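Local atomic coordinates of putative hydrolase (Bacteroides ovatus, PDB entry 4HBS), a protein that is of unknown function but is probably a hydrolase, built as a five-bladed beta-propeller. Residues A[57-62]-A[355-360]; A[376-381]-A[393-398]; A[94-99]-A[157-162]. All coordinates share one frame; numbering follows the deposited sequence.

Overall arrangement
Two of the three contacts join neighbouring propeller blades; the third shapes a loop within one of them. Interaction 1 sets strand 60-65 beside the blade that closes the ring, built from N-terminal strands 24-26 and 38-42 and C-terminal strands 356-361, 371-377 and 399-403. Interaction 2 lies within that blade, and interaction 3 joins the blade of strand 60-65 to the next. Between centres, interactions 1 and 2 are about 8 Å apart and share a probable Gly60 N to Asn376 OD1 hydrogen bond; 1 and 3 are about 12 Å apart, with Phe62 CD1 on Ala160 CB; 2 and 3, about 17 Å apart, touch through Tyr395 and Phe94. Nearby glycerol, probably from crystallisation, is consistent with a pocket.

Interaction 1. Residues A[57-62]-A[355-360]; sequences GGDGVF and HVYMVN
Asn360 and Phe62 both carry CG anti to their carbonyl carbon (chi1 -75° and -62°), and the amide of Asn360 comes to rest against the phenyl ring. Its ND2 stands 3.7 Å above the ring plane, over the centre, with the amide and ring planes about halfway between parallel and perpendicular. The same nitrogen donates to Val61 O at 2.8 Å in a nearly straight bond that stays in the amide plane of Asn360, while approaching from above the plane of the accepting carbonyl. Asn360 OD1 is turned to a weak bond with Trp299, so both ends of the amide have partners.

Met358, modelled as selenomethionine, reaches across beside it. The bend at chi2 (79°) brings SE to 3.9 Å from Phe62 CZ, an oblique Met-aromatic contact. CG lies against Gly60 O. Strands 60-62 and 356-360 run nearly parallel but their axes stay 7.9 Å apart, as befits innermost strands of two adjoining propeller blades: each pairs with its own blade, and side chains and a water span the interval. Val61 and Phe62 both face Ser74 in a G1 beta bulge. The water, within hydrogen-bonding distance of Gly60 O and Met358 O (2.7 and 2.8 Å), probably links the two backbones. Toward the N-terminal ends of the segments, the Tyr357 hydroxyl donates to Asp59 OD1, which lies at the ring edge in its plane; the modelled separation is implausibly short and its exact length doubtful. Tyr357 also packs on Tyr395 and Asp378, while His355 ND1 hydrogen-bonds a bound glycerol.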
ATOM      1  N   GLY A  57      -7.233   0.027  13.166  1.00 38.16           N
ATOM      2  CA  GLY A  57      -7.132   1.207  12.311  1.00 37.15           C
ATOM      3  C   GLY A  57      -5.707   1.421  11.843  1.00 40.33           C
ATOM      4  O   GLY A  57      -4.769   1.180  12.600  1.00 38.67           O
ATOM      5  N   GLY A  58      -5.539   1.840  10.595  1.00 38.17           N
ATOM      6  CA  GLY A  58      -4.215   1.969  10.014  1.00 38.02           C
ATOM      7  C   GLY A  58      -4.119   2.553   8.626  1.00 43.21           C
ATOM      8  O   GLY A  58      -5.110   2.911   7.995  1.00 44.30           O
ATOM      9  N   ASP A  59      -2.891   2.598   8.161  1.00 40.26           N
ATOM     10  CA  ASP A  59      -2.367   3.269   6.975  1.00 39.94           C
ATOM     11  C   ASP A  59      -1.483   2.302   6.207  1.00 43.54           C
ATOM     12  O   ASP A  59      -1.083   1.274   6.762  1.00 42.22           O
ATOM     13  CB  ASP A  59      -1.525   4.396   7.559  1.00 42.47           C
ATOM     14  CG  ASP A  59      -1.135   5.568   6.725  1.00 61.32           C
ATOM     15  OD1 ASP A  59      -1.987   6.436   6.522  1.00 61.57           O
ATOM     16  OD2 ASP A  59       0.103   5.762   6.507  1.00 71.13           O
ATOM     17  N   GLY A  60      -1.136   2.646   4.972  1.00 40.68           N
ATOM     18  CA  GLY A  60      -0.335   1.781   4.110  1.00 40.43           C
ATOM     19  C   GLY A  60      -1.226   0.706   3.532  1.00 43.74           C
ATOM     20  O   GLY A  60      -2.016   0.985   2.630  1.00 43.32           O
ATOM     21  N   VAL A  61      -1.182  -0.504   4.117  1.00 40.29           N
ATOM     22  CA  VAL A  61      -2.029  -1.637   3.720  1.00 40.50           C
ATOM     23  C   VAL A  61      -1.526  -2.128   2.362  1.00 45.11           C
ATOM     24  O   VAL A  61      -2.032  -1.726   1.316  1.00 44.21           O
ATOM     25  CB  VAL A  61      -3.564  -1.289   3.733  1.00 43.42           C
ATOM     26  CG1 VAL A  61      -4.414  -2.533   3.543  1.00 42.84           C
ATOM     27  CG2 VAL A  61      -3.959  -0.582   5.035  1.00 42.93           C
ATOM     28  N   PHE A  62      -0.462  -2.939   2.404  1.00 43.07           N
ATOM     29  CA  PHE A  62       0.204  -3.517   1.232  1.00 43.15           C
ATOM     30  C   PHE A  62       0.210  -5.023   1.346  1.00 46.13           C
ATOM     31  O   PHE A  62       0.715  -5.534   2.336  1.00 45.70           O
ATOM     32  CB  PHE A  62       1.653  -3.034   1.151  1.00 45.27           C
ATOM     33  CG  PHE A  62       1.891  -1.556   0.984  1.00 47.27           C
ATOM     34  CD1 PHE A  62       1.788  -0.692   2.069  1.00 50.39           C
ATOM     35  CD2 PHE A  62       2.425  -1.056  -0.194  1.00 50.88           C
ATOM     36  CE1 PHE A  62       2.070   0.668   1.930  1.00 51.27           C
ATOM     37  CE2 PHE A  62       2.731   0.298  -0.325  1.00 54.02           C
ATOM     38  CZ  PHE A  62       2.533   1.156   0.733  1.00 51.32           C
ATOM     39  N   HIS A 355      -8.780  13.411   3.671  1.00 44.65           N
ATOM     40  CA  HIS A 355      -8.074  12.917   2.487  1.00 44.84           C
ATOM     41  C   HIS A 355      -8.244  11.445   2.266  1.00 47.06           C
ATOM     42  O   HIS A 355      -8.307  10.675   3.213  1.00 46.53           O
ATOM     43  CB  HIS A 355      -6.559  13.178   2.607  1.00 45.88           C
ATOM     44  CG  HIS A 355      -6.178  14.615   2.555  1.00 50.60           C
ATOM     45  ND1 HIS A 355      -5.215  15.131   3.403  1.00 52.87           N
ATOM     46  CD2 HIS A 355      -6.652  15.612   1.770  1.00 53.44           C
ATOM     47  CE1 HIS A 355      -5.118  16.418   3.104  1.00 53.01           C
ATOM     48  NE2 HIS A 355      -5.965  16.756   2.128  1.00 53.75           N
ATOM     49  N   VAL A 356      -8.243  11.055   1.006  1.00 42.35           N
ATOM     50  CA  VAL A 356      -8.230   9.673   0.602  1.00 41.73           C
ATOM     51  C   VAL A 356      -6.861   9.523  -0.068  1.00 47.30           C
ATOM     52  O   VAL A 356      -6.437  10.406  -0.821  1.00 48.40           O
ATOM     53  CB  VAL A 356      -9.438   9.206  -0.262  1.00 45.00           C
ATOM     54  CG1 VAL A 356      -9.777  10.189  -1.378  1.00 45.34           C
ATOM     55  CG2 VAL A 356      -9.199   7.815  -0.814  1.00 44.49           C
ATOM     56  N   TYR A 357      -6.121   8.500   0.294  1.00 42.86           N
ATOM     57  CA  TYR A 357      -4.779   8.338  -0.244  1.00 42.28           C
ATOM     58  C   TYR A 357      -4.394   6.878  -0.230  1.00 44.67           C
ATOM     59  O   TYR A 357      -5.226   6.037   0.119  1.00 44.45           O
ATOM     60  CB  TYR A 357      -3.786   9.204   0.548  1.00 43.18           C
ATOM     61  CG  TYR A 357      -3.747   8.912   2.033  1.00 43.65           C
ATOM     62  CD1 TYR A 357      -4.707   9.439   2.896  1.00 44.52           C
ATOM     63  CD2 TYR A 357      -2.716   8.164   2.587  1.00 43.98           C
ATOM     64  CE1 TYR A 357      -4.683   9.164   4.258  1.00 42.43           C
ATOM     65  CE2 TYR A 357      -2.661   7.908   3.950  1.00 44.24           C
ATOM     66  CZ  TYR A 357      -3.639   8.424   4.789  1.00 48.75           C
ATOM     67  OH  TYR A 357      -3.578   8.214   6.146  1.00 46.89           O
HETATM   68  N   MSE A 358      -3.185   6.563  -0.709  1.00 39.79           N
HETATM   69  CA  MSE A 358      -2.688   5.204  -0.752  1.00 39.26           C
HETATM   70  C   MSE A 358      -3.687   4.262  -1.431  1.00 45.30           C
HETATM   71  O   MSE A 358      -4.118   3.256  -0.848  1.00 44.63           O
HETATM   72  CB  MSE A 358      -2.384   4.730   0.664  1.00 40.49           C
HETATM   73  CG  MSE A 358      -1.313   3.687   0.706  1.00 46.79           C
HETATM   74 SE   MSE A 358       0.442   4.444   0.537  0.75 53.44          SE
HETATM   75  CE  MSE A 358       0.537   5.232   2.363  1.00 49.62           C
ATOM     76  N   VAL A 359      -4.078   4.604  -2.653  1.00 43.48           N
ATOM     77  CA  VAL A 359      -4.992   3.759  -3.409  1.00 43.51           C
ATOM     78  C   VAL A 359      -4.121   2.635  -3.930  1.00 47.60           C
ATOM     79  O   VAL A 359      -3.313   2.856  -4.835  1.00 48.21           O
ATOM     80  CB  VAL A 359      -5.745   4.531  -4.500  1.00 47.60           C
ATOM     81  CG1 VAL A 359      -6.709   3.616  -5.230  1.00 48.18           C
ATOM     82  CG2 VAL A 359      -6.503   5.701  -3.883  1.00 46.89           C
ATOM     83  N   ASN A 360      -4.198   1.467  -3.249  1.00 42.94           N
ATOM     84  CA  ASN A 360      -3.372   0.291  -3.498  1.00 42.35           C
ATOM     85  C   ASN A 360      -4.105  -0.798  -4.194  1.00 46.41           C
ATOM     86  O   ASN A 360      -5.303  -0.938  -4.031  1.00 46.35           O
ATOM     87  CB  ASN A 360      -2.808  -0.241  -2.181  1.00 41.61           C
ATOM     88  CG  ASN A 360      -1.681   0.609  -1.644  1.00 58.30           C
ATOM     89  OD1 ASN A 360      -1.174   1.524  -2.311  1.00 54.98           O
ATOM     90  ND2 ASN A 360      -1.248   0.313  -0.434  1.00 46.86           N
TER
HETATM   91  O   HOH W   1      -4.078   1.089   0.885  1.00 41.11           O

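Interaction 2. Residues A[376-381]-A[393-398]; sequences NTDCSN and DFYRPY
Phe394 presents one ring face to Cys379, whose CB sits 3.7 Å above the plane, displaced toward the rim. The CH-pi contact is nearly perpendicular, CB lying only 15° off the ring normal, whereas SG leans over the CD2 side as an oblique sulfur-aromatic neighbour. Lys347 adds a cation-pi partner to the same ring. Two tyrosines meet the segment 376-381 differently: Tyr395 brings CD1 to 3.5 Å from Thr377 O, an oblique approach, and has Asp378 OD1 near its plane at the edge, 4.3 Å from CE1, while Tyr398 turns its CD2 edge to Thr377 OG1. One face of Tyr398 is given to the guanidinium of Arg396, whose own face has Tyr398 CE1 over it, again off centre.

The polar tie between the segments is Thr377 OG1, which donates to Phe394 O at 2.7 Å. With OG1 held between the backbone N and the carbonyl carbon (chi1 39°), the hydroxyl meets that oxygen nearly head-on, at a C=O...O angle of 164°. Behind this, the loop braces itself. Tyr398 OH gives its proton to a lone pair of Asp393 O, 2.9 Å away in the carbonyl plane, and Arg396 NE forms a salt bridge with Asp393 OD1 at 3.1 Å, on the anti side and tilted well out of the carboxylate plane. Asp393 OD1 is shared with Arg87, Arg396 NH2 is bonded to Asn46 O, and Tyr395 OH donates to the backbone of Asp77.

Asp378 OD2 and Cys379 O each hydrogen-bond a glycerol molecule. The whole is a long connection between antiparallel neighbours, strands 371-377 and 399-403 of the ring-closing propeller blade, turned back so that its aromatic residues pack along the end of the earlier strand and the residues that follow it.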
ATOM      1  N   ASN A 376      -6.888   4.512   1.979  1.00 43.56           N
ATOM      2  CA  ASN A 376      -6.555   4.987   3.310  1.00 42.22           C
ATOM      3  C   ASN A 376      -7.301   6.291   3.416  1.00 46.16           C
ATOM      4  O   ASN A 376      -7.365   6.994   2.408  1.00 44.57           O
ATOM      5  CB  ASN A 376      -5.046   5.201   3.507  1.00 38.88           C
ATOM      6  CG  ASN A 376      -4.137   3.997   3.576  1.00 55.68           C
ATOM      7  OD1 ASN A 376      -2.917   4.174   3.663  1.00 50.57           O
ATOM      8  ND2 ASN A 376      -4.646   2.756   3.578  1.00 44.81           N
ATOM      9  N   THR A 377      -7.902   6.613   4.580  1.00 43.77           N
ATOM     10  CA  THR A 377      -8.622   7.874   4.758  1.00 43.39           C
ATOM     11  C   THR A 377      -8.180   8.514   6.042  1.00 47.33           C
ATOM     12  O   THR A 377      -7.578   7.863   6.885  1.00 47.75           O
ATOM     13  CB  THR A 377     -10.133   7.697   4.642  1.00 51.40           C
ATOM     14  OG1 THR A 377     -10.518   6.481   5.277  1.00 53.04           O
ATOM     15  CG2 THR A 377     -10.581   7.684   3.191  1.00 49.09           C
ATOM     16  N   ASP A 378      -8.464   9.808   6.156  1.00 43.66           N
ATOM     17  CA  ASP A 378      -8.015  10.757   7.185  1.00 43.02           C
ATOM     18  C   ASP A 378      -9.138  11.653   7.647  1.00 48.07           C
ATOM     19  O   ASP A 378      -9.933  12.066   6.801  1.00 47.62           O
ATOM     20  CB  ASP A 378      -7.030  11.719   6.442  1.00 44.84           C
ATOM     21  CG  ASP A 378      -5.633  11.892   6.906  1.00 60.81           C
ATOM     22  OD1 ASP A 378      -5.101  10.966   7.538  1.00 65.53           O
ATOM     23  OD2 ASP A 378      -5.009  12.886   6.502  1.00 64.84           O
ATOM     24  N   CYS A 379      -9.116  12.128   8.905  1.00 44.89           N
ATOM     25  CA  CYS A 379     -10.018  13.214   9.341  1.00 44.50           C
ATOM     26  C   CYS A 379      -9.106  14.417   9.659  1.00 47.12           C
ATOM     27  O   CYS A 379      -7.924  14.216   9.964  1.00 45.57           O
ATOM     28  CB  CYS A 379     -10.910  12.813  10.508  1.00 45.00           C
ATOM     29  SG  CYS A 379     -10.027  12.163  11.932  1.00 49.09           S
ATOM     30  N   SER A 380      -9.601  15.653   9.469  1.00 44.22           N
ATOM     31  CA  SER A 380      -8.776  16.871   9.648  1.00 44.71           C
ATOM     32  C   SER A 380      -8.100  16.934  11.008  1.00 49.32           C
ATOM     33  O   SER A 380      -6.892  17.167  11.088  1.00 48.64           O
ATOM     34  CB  SER A 380      -9.615  18.129   9.455  1.00 50.19           C
ATOM     35  OG  SER A 380     -10.351  18.092   8.240  1.00 65.51           O
ATOM     36  N   ASN A 381      -8.870  16.679  12.068  1.00 46.88           N
ATOM     37  CA  ASN A 381      -8.385  16.742  13.438  1.00 47.13           C
ATOM     38  C   ASN A 381      -8.059  15.346  13.983  1.00 50.36           C
ATOM     39  O   ASN A 381      -8.904  14.451  13.947  1.00 50.95           O
ATOM     40  CB  ASN A 381      -9.413  17.429  14.287  1.00 49.39           C
ATOM     41  CG  ASN A 381      -9.828  18.808  13.762  1.00 82.20           C
ATOM     42  OD1 ASN A 381     -10.981  19.020  13.379  1.00 82.34           O
ATOM     43  ND2 ASN A 381      -8.889  19.766  13.670  1.00 72.28           N
ATOM     44  N   ASP A 393     -13.608   4.521  12.604  1.00 41.76           N
ATOM     45  CA  ASP A 393     -13.688   4.270  11.168  1.00 40.52           C
ATOM     46  C   ASP A 393     -13.256   5.405  10.187  1.00 42.19           C
ATOM     47  O   ASP A 393     -13.518   5.301   8.979  1.00 40.77           O
ATOM     48  CB  ASP A 393     -15.099   3.790  10.869  1.00 42.42           C
ATOM     49  CG  ASP A 393     -15.395   2.445  11.500  1.00 45.35           C
ATOM     50  OD1 ASP A 393     -14.553   1.521  11.360  1.00 41.22           O
ATOM     51  OD2 ASP A 393     -16.413   2.337  12.213  1.00 55.17           O
ATOM     52  N   PHE A 394     -12.480   6.381  10.652  1.00 36.85           N
ATOM     53  CA  PHE A 394     -11.909   7.360   9.732  1.00 35.18           C
ATOM     54  C   PHE A 394     -10.627   6.787   9.187  1.00 41.63           C
ATOM     55  O   PHE A 394     -10.377   6.792   7.983  1.00 41.50           O
ATOM     56  CB  PHE A 394     -11.609   8.690  10.445  1.00 36.01           C
ATOM     57  CG  PHE A 394     -12.819   9.551  10.699  1.00 36.54           C
ATOM     58  CD1 PHE A 394     -13.534  10.103   9.642  1.00 38.81           C
ATOM     59  CD2 PHE A 394     -13.199   9.874  11.991  1.00 37.91           C
ATOM     60  CE1 PHE A 394     -14.592  10.977   9.874  1.00 39.90           C
ATOM     61  CE2 PHE A 394     -14.300  10.699  12.224  1.00 41.80           C
ATOM     62  CZ  PHE A 394     -14.989  11.248  11.164  1.00 39.85           C
ATOM     63  N   TYR A 395      -9.805   6.283  10.107  1.00 39.73           N
ATOM     64  CA  TYR A 395      -8.483   5.791   9.848  1.00 39.00           C
ATOM     65  C   TYR A 395      -8.382   4.267   9.712  1.00 44.44           C
ATOM     66  O   TYR A 395      -7.783   3.590  10.545  1.00 45.35           O
ATOM     67  CB  TYR A 395      -7.613   6.277  10.981  1.00 40.54           C
ATOM     68  CG  TYR A 395      -6.155   6.267  10.647  1.00 42.77           C
ATOM     69  CD1 TYR A 395      -5.639   7.109   9.673  1.00 43.86           C
ATOM     70  CD2 TYR A 395      -5.275   5.442  11.332  1.00 44.30           C
ATOM     71  CE1 TYR A 395      -4.295   7.106   9.360  1.00 44.12           C
ATOM     72  CE2 TYR A 395      -3.923   5.449  11.047  1.00 45.48           C
ATOM     73  CZ  TYR A 395      -3.431   6.297  10.069  1.00 52.58           C
ATOM     74  OH  TYR A 395      -2.098   6.359   9.795  1.00 54.98           O
ATOM     75  N   ARG A 396      -8.884   3.747   8.607  1.00 40.74           N
ATOM     76  CA  ARG A 396      -8.794   2.326   8.290  1.00 40.42           C
ATOM     77  C   ARG A 396      -9.050   2.139   6.811  1.00 45.37           C
ATOM     78  O   ARG A 396      -9.657   3.027   6.174  1.00 45.81           O
ATOM     79  CB  ARG A 396      -9.740   1.455   9.150  1.00 38.94           C
ATOM     80  CG  ARG A 396     -11.077   2.052   9.468  1.00 44.56           C
ATOM     81  CD  ARG A 396     -12.052   1.899   8.333  1.00 45.82           C
ATOM     82  NE  ARG A 396     -13.059   0.895   8.659  1.00 47.59           N
ATOM     83  CZ  ARG A 396     -13.143  -0.339   8.160  1.00 60.77           C
ATOM     84  NH1 ARG A 396     -12.280  -0.759   7.242  1.00 41.95           N
ATOM     85  NH2 ARG A 396     -14.107  -1.152   8.555  1.00 56.06           N
ATOM     86  N   PRO A 397      -8.575   1.012   6.219  1.00 40.63           N
ATOM     87  CA  PRO A 397      -8.787   0.823   4.791  1.00 39.37           C
ATOM     88  C   PRO A 397     -10.207   0.447   4.448  1.00 40.55           C
ATOM     89  O   PRO A 397     -10.913  -0.145   5.249  1.00 40.02           O
ATOM     90  CB  PRO A 397      -7.814  -0.299   4.429  1.00 41.58           C
ATOM     91  CG  PRO A 397      -7.613  -1.048   5.670  1.00 46.40           C
ATOM     92  CD  PRO A 397      -7.833  -0.123   6.809  1.00 41.93           C
ATOM     93  N   TYR A 398     -10.620   0.825   3.261  1.00 36.27           N
ATOM     94  CA  TYR A 398     -11.915   0.473   2.697  1.00 36.19           C
ATOM     95  C   TYR A 398     -11.585  -0.215   1.389  1.00 40.48           C
ATOM     96  O   TYR A 398     -10.689   0.251   0.687  1.00 39.65           O
ATOM     97  CB  TYR A 398     -12.793   1.713   2.540  1.00 36.32           C
ATOM     98  CG  TYR A 398     -13.374   2.158   3.860  1.00 36.91           C
ATOM     99  CD1 TYR A 398     -14.380   1.422   4.486  1.00 38.89           C
ATOM    100  CD2 TYR A 398     -12.900   3.294   4.510  1.00 37.00           C
ATOM    101  CE1 TYR A 398     -14.939   1.836   5.695  1.00 37.85           C
ATOM    102  CE2 TYR A 398     -13.445   3.711   5.729  1.00 37.87           C
ATOM    103  CZ  TYR A 398     -14.482   2.990   6.302  1.00 45.37           C
ATOM    104  OH  TYR A 398     -15.027   3.370   7.501  1.00 48.23           O
TER

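Interaction 3. Residues A[94-99]-A[157-162]; sequences FPRNSI and LYWAGD
Arg96 and Asn97 pack against Leu157, Tyr158 and Trp159 in a buried, mixed polar and apolar contact between blades: the loop leading into strand 98-102 leans on strand 156-165, the innermost strand of the next blade. Leu157 CD2 lies 3.2 Å above the guanidinium plane of Arg96, over its centre, while the two side chains cross at about a right angle. At the rim of the same group, NH1 comes to 3.7 Å from Trp159 CZ2. Arg96 O, in turn, lies in the indole plane at the edge of Trp159, 3.1 Å from CD1.

One hydrogen bond passes directly between the two segments. In Asn97, chi1 54° puts CG between the backbone N and the carbonyl carbon; from there ND2 donates to Tyr158 O over 2.7 Å, nearly straight at 164° and from above the carbonyl plane. Its OD1 accepts from Ile135 N, which fixes the amide's orientation.

Asp77 takes Arg96 NH1 as a salt bridge through OD2 and Trp159 NE1 as a hydrogen bond through OD1. The charge of Arg96 is probably balanced in this buried setting by that carboxylate, while a leucine methyl shields one guanidinium face.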
ATOM      1  N   PHE A  94       0.220   3.786  18.814  1.00 39.09           N
ATOM      2  CA  PHE A  94       0.263   4.197  17.416  1.00 36.89           C
ATOM      3  C   PHE A  94       1.623   3.836  16.783  1.00 41.73           C
ATOM      4  O   PHE A  94       2.319   4.731  16.265  1.00 42.88           O
ATOM      5  CB  PHE A  94      -0.072   5.704  17.308  1.00 37.72           C
ATOM      6  CG  PHE A  94      -0.612   6.178  15.968  1.00 37.42           C
ATOM      7  CD1 PHE A  94      -1.622   5.477  15.316  1.00 38.59           C
ATOM      8  CD2 PHE A  94      -0.166   7.367  15.398  1.00 37.25           C
ATOM      9  CE1 PHE A  94      -2.124   5.919  14.103  1.00 37.96           C
ATOM     10  CE2 PHE A  94      -0.701   7.824  14.192  1.00 38.14           C
ATOM     11  CZ  PHE A  94      -1.692   7.116  13.568  1.00 35.60           C
ATOM     12  N   PRO A  95       1.986   2.509  16.747  1.00 36.34           N
ATOM     13  CA  PRO A  95       3.259   2.091  16.128  1.00 35.68           C
ATOM     14  C   PRO A  95       3.473   2.624  14.714  1.00 39.56           C
ATOM     15  O   PRO A  95       2.523   2.692  13.945  1.00 38.50           O
ATOM     16  CB  PRO A  95       3.145   0.554  16.106  1.00 37.46           C
ATOM     17  CG  PRO A  95       1.736   0.258  16.347  1.00 41.43           C
ATOM     18  CD  PRO A  95       1.282   1.328  17.270  1.00 37.62           C
ATOM     19  N   ARG A  96       4.726   2.958  14.360  1.00 37.61           N
ATOM     20  CA  ARG A  96       5.030   3.500  13.028  1.00 37.01           C
ATOM     21  C   ARG A  96       4.897   2.476  11.923  1.00 42.38           C
ATOM     22  O   ARG A  96       4.679   2.865  10.783  1.00 42.64           O
ATOM     23  CB  ARG A  96       6.406   4.189  12.993  1.00 33.23           C
ATOM     24  CG  ARG A  96       6.531   5.340  14.000  1.00 35.82           C
ATOM     25  CD  ARG A  96       5.255   6.200  14.149  1.00 40.35           C
ATOM     26  NE  ARG A  96       5.535   7.634  14.340  1.00 47.99           N
ATOM     27  CZ  ARG A  96       5.285   8.601  13.454  1.00 56.36           C
ATOM     28  NH1 ARG A  96       4.758   8.312  12.273  1.00 25.43           N
ATOM     29  NH2 ARG A  96       5.580   9.865  13.738  1.00 60.98           N
ATOM     30  N   ASN A  97       4.932   1.201  12.248  1.00 40.29           N
ATOM     31  CA  ASN A  97       4.705   0.149  11.273  1.00 40.79           C
ATOM     32  C   ASN A  97       4.458  -1.165  11.988  1.00 46.59           C
ATOM     33  O   ASN A  97       4.828  -1.334  13.156  1.00 46.41           O
ATOM     34  CB  ASN A  97       5.862   0.014  10.264  1.00 39.23           C
ATOM     35  CG  ASN A  97       7.206  -0.172  10.901  1.00 52.82           C
ATOM     36  OD1 ASN A  97       7.435  -1.150  11.600  1.00 41.02           O
ATOM     37  ND2 ASN A  97       8.125   0.773  10.713  1.00 48.75           N
ATOM     38  N   SER A  98       3.835  -2.085  11.281  1.00 43.08           N
ATOM     39  CA  SER A  98       3.516  -3.402  11.803  1.00 43.00           C
ATOM     40  C   SER A  98       3.198  -4.310  10.656  1.00 45.71           C
ATOM     41  O   SER A  98       3.017  -3.834   9.529  1.00 44.41           O
ATOM     42  CB  SER A  98       2.343  -3.335  12.779  1.00 45.64           C
ATOM     43  OG  SER A  98       1.214  -2.687  12.222  1.00 50.30           O
ATOM     44  N   ILE A  99       3.180  -5.616  10.912  1.00 41.87           N
ATOM     45  CA  ILE A  99       2.894  -6.586   9.872  1.00 41.21           C
ATOM     46  C   ILE A  99       1.888  -7.621  10.383  1.00 43.96           C
ATOM     47  O   ILE A  99       1.587  -7.704  11.582  1.00 44.73           O
ATOM     48  CB  ILE A  99       4.203  -7.240   9.326  1.00 45.16           C
ATOM     49  CG1 ILE A  99       4.885  -8.149  10.386  1.00 46.07           C
ATOM     50  CG2 ILE A  99       5.169  -6.156   8.784  1.00 45.33           C
ATOM     51  CD1 ILE A  99       6.177  -8.838   9.956  1.00 48.53           C
ATOM     52  N   LEU A 157      11.778   7.076  11.224  1.00 42.19           N
ATOM     53  CA  LEU A 157      10.954   5.866  11.155  1.00 42.24           C
ATOM     54  C   LEU A 157      11.030   5.210   9.787  1.00 45.88           C
ATOM     55  O   LEU A 157      11.716   5.709   8.895  1.00 45.23           O
ATOM     56  CB  LEU A 157       9.475   6.209  11.518  1.00 41.31           C
ATOM     57  CG  LEU A 157       8.769   7.217  10.608  1.00 44.29           C
ATOM     58  CD1 LEU A 157       7.924   6.533   9.571  1.00 44.12           C
ATOM     59  CD2 LEU A 157       7.902   8.109  11.387  1.00 43.97           C
ATOM     60  N   TYR A 158      10.345   4.055   9.658  1.00 41.89           N
ATOM     61  CA  TYR A 158      10.266   3.272   8.442  1.00 41.25           C
ATOM     62  C   TYR A 158       8.816   3.102   8.042  1.00 45.89           C
ATOM     63  O   TYR A 158       7.977   2.832   8.902  1.00 44.82           O
ATOM     64  CB  TYR A 158      10.905   1.876   8.648  1.00 42.16           C
ATOM     65  CG  TYR A 158      12.418   1.831   8.505  1.00 44.39           C
ATOM     66  CD1 TYR A 158      13.047   2.306   7.354  1.00 46.43           C
ATOM     67  CD2 TYR A 158      13.212   1.240   9.479  1.00 45.67           C
ATOM     68  CE1 TYR A 158      14.434   2.257   7.209  1.00 45.66           C
ATOM     69  CE2 TYR A 158      14.600   1.175   9.339  1.00 47.48           C
ATOM     70  CZ  TYR A 158      15.210   1.716   8.217  1.00 51.32           C
ATOM     71  OH  TYR A 158      16.574   1.680   8.070  1.00 50.67           O
ATOM     72  N   TRP A 159       8.518   3.230   6.746  1.00 42.88           N
ATOM     73  CA  TRP A 159       7.188   2.959   6.231  1.00 42.40           C
ATOM     74  C   TRP A 159       7.338   1.966   5.070  1.00 47.99           C
ATOM     75  O   TRP A 159       8.398   1.898   4.440  1.00 48.77           O
ATOM     76  CB  TRP A 159       6.449   4.243   5.848  1.00 40.59           C
ATOM     77  CG  TRP A 159       5.793   4.964   6.999  1.00 41.00           C
ATOM     78  CD1 TRP A 159       5.355   4.429   8.178  1.00 43.52           C
ATOM     79  CD2 TRP A 159       5.486   6.358   7.055  1.00 40.84           C
ATOM     80  NE1 TRP A 159       4.783   5.402   8.959  1.00 42.02           N
ATOM     81  CE2 TRP A 159       4.830   6.594   8.286  1.00 44.01           C
ATOM     82  CE3 TRP A 159       5.633   7.427   6.151  1.00 42.25           C
ATOM     83  CZ2 TRP A 159       4.312   7.849   8.623  1.00 43.25           C
ATOM     84  CZ3 TRP A 159       5.185   8.684   6.521  1.00 43.30           C
ATOM     85  CH2 TRP A 159       4.533   8.885   7.741  1.00 43.58           C
ATOM     86  N   ALA A 160       6.321   1.116   4.881  1.00 43.87           N
ATOM     87  CA  ALA A 160       6.353   0.011   3.934  1.00 44.03           C
ATOM     88  C   ALA A 160       6.639   0.401   2.510  1.00 50.34           C
ATOM     89  O   ALA A 160       6.111   1.388   2.015  1.00 51.52           O
ATOM     90  CB  ALA A 160       5.031  -0.731   3.963  1.00 44.19           C
ATOM     91  N   GLY A 161       7.484  -0.392   1.874  1.00 47.31           N
ATOM     92  CA  GLY A 161       7.761  -0.349   0.453  1.00 47.24           C
ATOM     93  C   GLY A 161       7.170  -1.640  -0.047  1.00 50.47           C
ATOM     94  O   GLY A 161       6.558  -2.372   0.744  1.00 50.37           O
ATOM     95  N   ASP A 162       7.317  -1.950  -1.319  1.00 46.83           N
ATOM     96  CA  ASP A 162       6.761  -3.216  -1.811  1.00 47.46           C
ATOM     97  C   ASP A 162       7.758  -4.366  -1.495  1.00 52.17           C
ATOM     98  O   ASP A 162       8.903  -4.103  -1.117  1.00 52.45           O
ATOM     99  CB  ASP A 162       6.450  -3.117  -3.317  1.00 49.79           C
ATOM    100  CG  ASP A 162       5.328  -3.997  -3.817  1.00 54.68           C
ATOM    101  OD1 ASP A 162       4.965  -4.957  -3.111  1.00 55.94           O
ATOM    102  OD2 ASP A 162       4.875  -3.781  -4.941  1.00 60.28           O
TER